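Local structure of putative redox protein (Lactobacillus casei, 2QL8) at residues A62-V67 with V100-V105. The protein is a putative redox protein of the OsmC/Ohr family, whose members typically reduce peroxides, though its own activity remains inferred. Numbering follows the deposited sequence.
With BEZ (benzoic acid), chain C.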
ATOM      1  N   ALA A  62       2.623 -12.086   7.109  1.00 14.06           N
ATOM      2  CA  ALA A  62       3.358 -11.905   8.385  1.00 15.03           C
ATOM      3  C   ALA A  62       2.435 -12.113   9.565  1.00 14.38           C
ATOM      4  O   ALA A  62       2.795 -12.732  10.584  1.00 16.32           O
ATOM      5  CB  ALA A  62       4.019 -10.523   8.468  1.00 15.33           C
ATOM      6  N   THR A  63       1.226 -11.571   9.455  1.00 13.89           N
ATOM      7  CA  THR A  63       0.254 -11.702  10.540  1.00 13.08           C
ATOM      8  C   THR A  63      -0.140 -13.184  10.714  1.00 14.33           C
ATOM      9  O   THR A  63      -0.215 -13.692  11.832  1.00 15.66           O
ATOM     10  CB  THR A  63      -1.016 -10.824  10.324  1.00 14.12           C
ATOM     11  OG1 THR A  63      -0.640  -9.498   9.984  1.00 14.79           O
ATOM     12  CG2 THR A  63      -1.957 -10.815  11.550  1.00 14.88           C
ATOM     13  N   LEU A  64      -0.335 -13.849   9.584  1.00 15.40           N
ATOM     14  CA  LEU A  64      -0.714 -15.264   9.558  1.00 14.04           C
ATOM     15  C   LEU A  64       0.395 -16.115  10.190  1.00 14.92           C
ATOM     16  O   LEU A  64       0.122 -17.003  10.982  1.00 16.36           O
ATOM     17  CB  LEU A  64      -0.987 -15.713   8.123  1.00 14.77           C
ATOM     18  CG  LEU A  64      -1.462 -17.159   7.900  1.00 15.65           C
ATOM     19  CD1 LEU A  64      -2.662 -17.494   8.768  1.00 17.56           C
ATOM     20  CD2 LEU A  64      -1.726 -17.345   6.362  1.00 16.93           C
ATOM     21  N   GLU A  65       1.646 -15.801   9.883  1.00 16.32           N
ATOM     22  CA  GLU A  65       2.788 -16.515  10.462  1.00 18.37           C
ATOM     23  C   GLU A  65       2.791 -16.365  11.989  1.00 16.33           C
ATOM     24  O   GLU A  65       3.017 -17.332  12.737  1.00 18.45           O
ATOM     25  CB  GLU A  65       4.104 -16.050   9.830  1.00 20.04           C
ATOM     26  CG  GLU A  65       5.286 -16.831  10.338  1.00 21.61           C
ATOM     27  CD  GLU A  65       6.583 -16.593   9.567  1.00 25.26           C
ATOM     28  OE1 GLU A  65       6.642 -15.679   8.755  1.00 28.41           O
ATOM     29  OE2 GLU A  65       7.557 -17.361   9.812  1.00 35.85           O
ATOM     30  N   ALA A  66       2.488 -15.167  12.476  1.00 15.83           N
ATOM     31  CA  ALA A  66       2.402 -14.913  13.931  1.00 17.86           C
ATOM     32  C   ALA A  66       1.279 -15.735  14.579  1.00 16.02           C
ATOM     33  O   ALA A  66       1.473 -16.366  15.625  1.00 16.55           O
ATOM     34  CB  ALA A  66       2.226 -13.389  14.246  1.00 17.54           C
ATOM     35  N   VAL A  67       0.118 -15.779  13.926  1.00 15.42           N
ATOM     36  CA  VAL A  67      -1.023 -16.575  14.385  1.00 15.56           C
ATOM     37  C   VAL A  67      -0.700 -18.069  14.420  1.00 15.07           C
ATOM     38  O   VAL A  67      -0.956 -18.746  15.419  1.00 16.82           O
ATOM     39  CB  VAL A  67      -2.319 -16.255  13.594  1.00 15.46           C
ATOM     40  CG1 VAL A  67      -3.441 -17.286  13.884  1.00 17.50           C
ATOM     41  CG2 VAL A  67      -2.769 -14.804  13.872  1.00 15.88           C
ATOM     42  N   VAL A 100      -6.715 -16.107   1.313  1.00 18.61           N
ATOM     43  CA  VAL A 100      -5.808 -16.674   2.301  1.00 18.40           C
ATOM     44  C   VAL A 100      -5.982 -18.197   2.277  1.00 18.15           C
ATOM     45  O   VAL A 100      -7.098 -18.703   2.350  1.00 19.36           O
ATOM     46  CB  VAL A 100      -6.125 -16.141   3.717  1.00 17.46           C
ATOM     47  CG1 VAL A 100      -5.185 -16.812   4.765  1.00 18.83           C
ATOM     48  CG2 VAL A 100      -6.019 -14.586   3.743  1.00 17.42           C
HETATM   49  N   MSE A 101      -4.861 -18.892   2.188  1.00 18.37           N
HETATM   50  CA  MSE A 101      -4.839 -20.359   2.326  1.00 21.16           C
HETATM   51  C   MSE A 101      -3.917 -20.769   3.475  1.00 20.40           C
HETATM   52  O   MSE A 101      -2.926 -20.100   3.743  1.00 20.58           O
HETATM   53  CB  MSE A 101      -4.415 -21.025   1.017  1.00 21.86           C
HETATM   54  CG  MSE A 101      -2.998 -20.712   0.557  1.00 23.13           C
HETATM   55 SE   MSE A 101      -2.623 -21.550  -1.122  0.75 29.19          SE
HETATM   56  CE  MSE A 101      -2.625 -23.334  -0.548  1.00 30.18           C
ATOM     57  N   VAL A 102      -4.253 -21.871   4.171  1.00 22.23           N
ATOM     58  CA  VAL A 102      -3.353 -22.458   5.174  1.00 21.51           C
ATOM     59  C   VAL A 102      -3.295 -23.930   4.847  1.00 21.40           C
ATOM     60  O   VAL A 102      -4.219 -24.639   5.141  1.00 22.82           O
ATOM     61  CB  VAL A 102      -3.804 -22.206   6.644  1.00 19.65           C
ATOM     62  CG1 VAL A 102      -2.736 -22.711   7.616  1.00 21.30           C
ATOM     63  CG2 VAL A 102      -4.160 -20.700   6.859  1.00 21.53           C
ATOM     64  N   LYS A 103      -2.199 -24.362   4.249  1.00 22.70           N
ATOM     65  CA  LYS A 103      -2.110 -25.733   3.749  0.50 25.91           C
ATOM     66  C   LYS A 103      -2.151 -26.798   4.834  0.50 26.90           C
ATOM     67  O   LYS A 103      -2.581 -27.928   4.574  0.50 26.41           O
ATOM     68  CB  LYS A 103      -0.834 -25.898   2.923  1.00 27.28           C
ATOM     69  CG  LYS A 103      -0.937 -26.931   1.805  1.00 32.47           C
ATOM     70  CD  LYS A 103       0.303 -26.829   0.860  1.00 31.63           C
ATOM     71  N   GLY A 104      -1.732 -26.459   6.043  0.50 27.82           N
ATOM     72  CA  GLY A 104      -1.504 -27.487   7.035  0.50 30.56           C
ATOM     73  C   GLY A 104      -2.741 -28.003   7.748  0.50 32.66           C
ATOM     74  O   GLY A 104      -2.655 -28.937   8.541  0.50 35.72           O
ATOM     75  N   VAL A 105      -3.896 -27.417   7.465  0.50 31.57           N
ATOM     76  CA  VAL A 105      -5.023 -27.510   8.383  0.50 29.41           C
ATOM     77  C   VAL A 105      -6.387 -27.684   7.720  1.00 30.00           C
ATOM     78  O   VAL A 105      -6.542 -27.433   6.529  1.00 30.55           O
ATOM     79  CB  VAL A 105      -5.059 -26.246   9.252  1.00 28.61           C
ATOM     80  CG1 VAL A 105      -3.713 -26.029   9.920  1.00 27.59           C
ATOM     81  CG2 VAL A 105      -5.445 -25.020   8.399  1.00 25.74           C
TER
HETATM   82  C   BEZ C 143       0.286  -9.332  15.275  1.00 17.96           C
HETATM   83  O1  BEZ C 143       0.798  -9.758  16.375  1.00 20.33           O
HETATM   84  O2  BEZ C 143      -0.839  -9.012  15.236  1.00 13.64           O
HETATM   85  C1  BEZ C 143       1.070  -9.119  14.025  1.00 18.48           C
HETATM   86  C2  BEZ C 143       2.333  -9.731  13.939  1.00 18.75           C
HETATM   87  C3  BEZ C 143       3.094  -9.538  12.787  1.00 21.71           C
HETATM   88  C4  BEZ C 143       2.587  -8.743  11.749  1.00 21.13           C
HETATM   89  C5  BEZ C 143       1.328  -8.136  11.859  1.00 18.72           C
HETATM   90  C6  BEZ C 143       0.548  -8.311  12.956  1.00 17.48           C
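Leu64 carries the apolar contact alone on the helix side, its forked end reaching two valines of the strand. With CG anti to the backbone N (chi1 -177°), the side chain extends from the helix toward the strand, and chi2 of 52° sets its methyls: CD2 meets Val100 CG1 at 3.8 Å, while CD1 lies 4.0 Å from Val102 CG2. Val100 and Val102, two positions apart, point the same way, and their beta-branched side chains suit extended backbone; the CB of Met101 between them, a selenomethionine, points away from the helix, yet its carbonyl O still lies 4.0 Å from Leu64 CD2. Helix 48-70 thus packs over strand 91-102, flanked in this chain by strands 77-88 and 133-137, in the alpha+beta fold of the OsmC/Ohr family. The axes of 62-67 and 100-102 approach to 10.9 Å, with 31° between their N-to-C directions, and a type I turn, Val102 to Val105, begins at the last strand residue.

Another side of the helix faces benzoic acid. Ala66 CB approaches ring atom C2 at 3.7 Å, its small methyl letting the ring come near the helix. Thr63 OG1 hydrogen-bonds the carbonyl of Cys59. Arg120 and Ala90 of the second subunit hydrogen-bond the ligand, which lies between the subunits.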